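Local coordinates for proximal thread matrix protein 1 (PDB 4CN9) that probably binds collagen as a matrix protein of the proximal byssal threads of mussels, through two von Willebrand factor A domains, the first of which binds zinc, at residues Asp61-Gln67 / Pro134-Thr140; Gly251-Ile255 / Pro292-Gln296. All blocks are in the same frame, centred on the assembly; numbering follows the deposited sequence.

Interaction 1 of 2, residues Asp61-Gln67 / Pro134-Thr140; sequences DDSSSIQ and PRNGGQT. With ZN (zinc ion), chain C.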
# COMPACT_ATOMS: atom_id res chain seq x y z
N ASP A 61 -7.78 9.55 17.33
CA ASP A 61 -8.67 8.76 18.21
C ASP A 61 -8.86 9.51 19.53
O ASP A 61 -7.87 9.80 20.21
CB ASP A 61 -8.02 7.39 18.43
CG ASP A 61 -8.87 6.40 19.26
OD1 ASP A 61 -9.62 6.80 20.18
OD2 ASP A 61 -8.74 5.19 19.00
N ASP A 62 -10.11 9.87 19.88
CA ASP A 62 -10.37 10.46 21.21
C ASP A 62 -11.31 9.62 22.06
O ASP A 62 -12.12 10.14 22.82
CB ASP A 62 -10.79 11.96 21.14
CG ASP A 62 -12.14 12.20 20.47
OD1 ASP A 62 -12.74 11.28 19.87
OD2 ASP A 62 -12.61 13.36 20.56
N SER A 63 -11.15 8.30 21.96
CA SER A 63 -11.89 7.35 22.79
C SER A 63 -11.44 7.37 24.25
O SER A 63 -10.28 7.68 24.56
CB SER A 63 -11.75 5.91 22.24
OG SER A 63 -10.41 5.43 22.29
N SER A 64 -12.36 7.00 25.14
CA SER A 64 -12.11 7.06 26.58
C SER A 64 -11.02 6.10 27.03
O SER A 64 -10.38 6.33 28.05
CB SER A 64 -13.41 6.74 27.35
OG SER A 64 -13.87 5.45 27.02
N SER A 65 -10.80 5.03 26.28
CA SER A 65 -9.72 4.07 26.58
C SER A 65 -8.36 4.76 26.80
O SER A 65 -7.56 4.32 27.62
CB SER A 65 -9.59 3.06 25.44
OG SER A 65 -9.13 3.70 24.26
N ILE A 66 -8.12 5.84 26.06
CA ILE A 66 -6.85 6.53 26.11
C ILE A 66 -6.65 7.25 27.44
O ILE A 66 -5.55 7.21 28.00
CB ILE A 66 -6.75 7.56 24.96
CG1 ILE A 66 -6.84 6.81 23.63
CG2 ILE A 66 -5.45 8.37 25.08
CD1 ILE A 66 -6.90 7.69 22.41
N GLN A 67 -7.71 7.88 27.93
CA GLN A 67 -7.64 8.64 29.17
C GLN A 67 -7.57 7.67 30.36
O GLN A 67 -6.82 7.90 31.30
CB GLN A 67 -8.85 9.58 29.29
CG GLN A 67 -8.94 10.37 30.60
CD GLN A 67 -7.83 11.41 30.74
OE1 GLN A 67 -7.29 11.93 29.76
NE2 GLN A 67 -7.48 11.71 31.99
N PRO A 134 -10.27 16.51 23.74
CA PRO A 134 -10.73 15.15 23.47
C PRO A 134 -12.08 14.90 24.09
O PRO A 134 -12.35 15.38 25.20
CB PRO A 134 -9.68 14.27 24.16
CG PRO A 134 -8.47 15.13 24.23
CD PRO A 134 -9.01 16.50 24.51
N ARG A 135 -12.93 14.15 23.40
CA ARG A 135 -14.30 13.96 23.83
C ARG A 135 -14.49 12.70 24.68
O ARG A 135 -15.50 12.54 25.36
CB ARG A 135 -15.23 13.92 22.61
CG ARG A 135 -15.26 15.22 21.81
CD ARG A 135 -15.92 15.01 20.45
NE ARG A 135 -15.28 13.91 19.74
CZ ARG A 135 -15.89 13.09 18.90
NH1 ARG A 135 -17.17 13.25 18.60
NH2 ARG A 135 -15.21 12.10 18.35
N ASN A 136 -13.51 11.79 24.63
CA ASN A 136 -13.57 10.52 25.36
C ASN A 136 -14.82 9.71 25.05
O ASN A 136 -15.59 9.34 25.95
CB ASN A 136 -13.43 10.76 26.86
CG ASN A 136 -12.03 11.24 27.23
OD1 ASN A 136 -11.04 10.66 26.80
ND2 ASN A 136 -11.96 12.33 27.98
N GLY A 137 -15.00 9.40 23.78
CA GLY A 137 -16.16 8.64 23.34
C GLY A 137 -16.09 7.18 23.75
O GLY A 137 -15.00 6.63 23.98
N GLY A 138 -17.26 6.56 23.83
CA GLY A 138 -17.38 5.18 24.28
C GLY A 138 -17.36 4.14 23.17
O GLY A 138 -17.60 2.97 23.42
N GLN A 139 -17.07 4.59 21.94
CA GLN A 139 -17.03 3.75 20.75
C GLN A 139 -15.81 4.16 19.93
O GLN A 139 -15.26 5.24 20.13
CB GLN A 139 -18.25 3.99 19.86
CG GLN A 139 -19.60 3.74 20.48
CD GLN A 139 -20.72 3.94 19.48
OE1 GLN A 139 -20.54 4.60 18.45
NE2 GLN A 139 -21.89 3.37 19.77
N THR A 140 -15.43 3.33 18.96
CA THR A 140 -14.35 3.67 18.03
C THR A 140 -14.81 3.49 16.57
O THR A 140 -14.82 2.38 16.05
CB THR A 140 -13.10 2.81 18.30
OG1 THR A 140 -12.68 3.00 19.65
CG2 THR A 140 -11.94 3.18 17.36
ZN ZN C . -9.81 3.35 22.37
O HOH W 1 -10.15 3.32 20.31
O HOH W 2 -13.47 3.83 24.47
O HOH W 3 -11.74 2.77 22.87
O HOH W 4 -9.40 1.28 22.51
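A zinc ion sits where the turn from strand 54-61 into helix 64-69 meets the loop 134-140, held directly by the first and only through water by the second. This is the MIDAS motif of the first von Willebrand factor A domain, whose Asp-Asp-Ser-Ser-Ser run matches the DxSxS signature of the family. Ser-63 OG (2.2 Å) and Ser-65 OG (2.0 Å) bind ZN, waters 1, 3 and 4 each lie 2.1 Å from ZN, and Asp-174 supplies the remaining ligand. Asp-61 works from the second shell: its OD1 accepts from Ser-63 N (2.8 Å), an Asx turn, and from Ser-63 OG (2.6 Å), fixing the ligand hydroxyl. The loop 134-140 is joined to this site by two backbone bonds and by the carboxylate of Asp-62. Gly-137 N donates to Asp-62 O (3.1 Å) and Ser-64 N donates to Gly-137 O (2.9 Å), a single bridge between Ser-63 and Gly-137; Ser-63 CA also lies 3.4 Å from Gly-137 O in a CA-H...O contact. Beside the bridge Asp-62, pointing toward the loop, forms a two-pronged salt bridge with Arg-135, OD2 to NE at 2.8 Å and OD1 to NH2 at 3.0 Å, while OD2 also accepts from Arg-135 N (3.0 Å). Ser-107 and Gln-105 hydrogen-bond to the same carboxylate. Asn-136 turns its amide oxygen to Tyr-74 of helix 73-85. On the metal side, the zinc-bound water 1 joins the two segments, donating to Asp-61 OD2 at 2.7 Å and hydrogen-bonded to Thr-140 OG1 at 2.6 Å.

Interaction 2 of 2, residues Gly251-Ile255 / Pro292-Gln296; sequences GHADI and PDGTQ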
# COMPACT_ATOMS: atom_id res chain seq x y z
N GLY A 251 8.72 4.40 -16.66
CA GLY A 251 9.73 4.57 -15.64
C GLY A 251 10.75 3.46 -15.69
O GLY A 251 10.71 2.59 -16.57
N HIS A 252 11.69 3.48 -14.76
CA HIS A 252 12.58 2.35 -14.58
C HIS A 252 11.92 1.41 -13.57
O HIS A 252 11.59 1.81 -12.44
CB HIS A 252 13.96 2.81 -14.11
CG HIS A 252 14.71 3.61 -15.13
ND1 HIS A 252 15.80 3.11 -15.80
CD2 HIS A 252 14.53 4.87 -15.59
CE1 HIS A 252 16.26 4.02 -16.64
NE2 HIS A 252 15.50 5.10 -16.53
N ALA A 253 11.70 0.17 -13.98
CA ALA A 253 11.15 -0.84 -13.09
C ALA A 253 11.68 -2.24 -13.41
O ALA A 253 12.06 -2.53 -14.55
CB ALA A 253 9.64 -0.83 -13.15
N ASP A 254 11.73 -3.09 -12.38
CA ASP A 254 12.11 -4.50 -12.52
C ASP A 254 10.89 -5.33 -12.13
O ASP A 254 10.45 -5.28 -10.98
CB ASP A 254 13.27 -4.88 -11.61
CG ASP A 254 14.62 -4.32 -12.07
OD1 ASP A 254 14.84 -4.06 -13.28
OD2 ASP A 254 15.48 -4.16 -11.17
N ILE A 255 10.34 -6.06 -13.10
CA ILE A 255 9.06 -6.73 -12.93
C ILE A 255 9.20 -8.24 -13.07
O ILE A 255 9.59 -8.73 -14.13
CB ILE A 255 8.03 -6.32 -14.01
CG1 ILE A 255 7.95 -4.79 -14.16
CG2 ILE A 255 6.65 -6.89 -13.69
CD1 ILE A 255 7.27 -4.11 -13.05
N PRO A 292 17.59 -2.37 -20.01
CA PRO A 292 18.33 -1.67 -18.95
C PRO A 292 18.00 -0.19 -18.88
O PRO A 292 18.22 0.42 -17.83
CB PRO A 292 19.80 -1.87 -19.36
CG PRO A 292 19.80 -3.05 -20.27
CD PRO A 292 18.49 -3.02 -20.98
N ASP A 293 17.46 0.38 -19.95
CA ASP A 293 17.12 1.80 -19.97
C ASP A 293 15.66 2.03 -19.62
O ASP A 293 15.19 3.17 -19.64
CB ASP A 293 17.37 2.40 -21.36
CG ASP A 293 18.83 2.50 -21.69
OD1 ASP A 293 19.63 2.72 -20.74
OD2 ASP A 293 19.17 2.38 -22.88
N GLY A 294 14.93 0.96 -19.35
CA GLY A 294 13.53 1.11 -18.98
C GLY A 294 13.10 -0.02 -18.07
O GLY A 294 13.59 -0.16 -16.96
N THR A 295 12.18 -0.83 -18.57
CA THR A 295 11.58 -1.88 -17.78
C THR A 295 12.21 -3.22 -18.10
O THR A 295 12.33 -3.63 -19.27
CB THR A 295 10.08 -1.96 -18.05
OG1 THR A 295 9.55 -0.63 -18.01
CG2 THR A 295 9.37 -2.85 -17.02
N GLN A 296 12.63 -3.92 -17.06
CA GLN A 296 13.18 -5.25 -17.21
C GLN A 296 12.17 -6.23 -16.66
O GLN A 296 11.45 -5.92 -15.72
CB GLN A 296 14.50 -5.34 -16.47
CG GLN A 296 15.60 -4.56 -17.14
CD GLN A 296 16.97 -4.81 -16.55
OE1 GLN A 296 17.93 -5.02 -17.29
NE2 GLN A 296 17.07 -4.78 -15.23
O HOH W 5 8.66 1.11 -16.05
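Strands 253-260 and 295-302 start side by side in the central sheet of the second von Willebrand factor A domain, parallel and linked through helix 272-285 as a beta-alpha-beta unit. Gln-296 fills both of its backbone positions toward the neighbouring strand: its N donates to Ala-253 O (2.9 Å) and its O accepts from Ile-255 N (2.8 Å), so the two bonds embrace Asp-254. CA-H...O contacts supplement them, Thr-295 CA to Ala-253 O at 3.3 Å and Asp-254 CA to Gln-296 O at 3.6 Å. The backbone of Asp-254 bonds the other way, to Gln-362 and Val-364 of strand 362-369. Its side chain and that of Gln-296 lie on the same face of the sheet, where Gln-296 NE2 donates to Asp-254 OD1 (3.0 Å). That carboxylate also forms a salt bridge with Arg-358, which hydrogen-bonds to Gly-294 O as well; Gln-296 OE1 accepts from Lys-313. On the other face Ile-255 CG1 packs 3.7 Å from Thr-295 CG2, with Ala-253 CB nearby. Water 5 links Gly-251, just before the strand, to Thr-295, donating to Gly-251 O at 2.6 Å and hydrogen-bonded to Thr-295 OG1 at 2.8 Å. Gly-294 and Thr-295 form a classic beta bulge opposite Gly-291, and the His-252 ring lies against the segment leading into it, CE1 being 3.3 Å from Asp-293 O. The chemistry thus differs by face: a buried carboxylate whose charge is met by Arg-358, with the Gln-296 amide as a further donor, on one; mainly aliphatic packing on the other, with Thr-295 OG1 turned to water 5.

From the N terminus, strand 54-61 runs into 61-67, and interaction 1 closes a loop of 66 intervening residues when the chain returns at 134-140, just before helix 142-153. The chain then completes the first von Willebrand factor A domain and passes through strand 243-247 into the second. Interaction 2 opens there at 251-255 and closes a shorter loop, 36 residues holding helix 272-285, at 292-296. The two loops are in series, neither nested nor crossed. Their centres lie 48 Å apart on opposite sides of the chain's centre: one ties the strand-to-helix turn and a loop together at a metal site, the other two neighbouring sheet strands at their N-terminal ends.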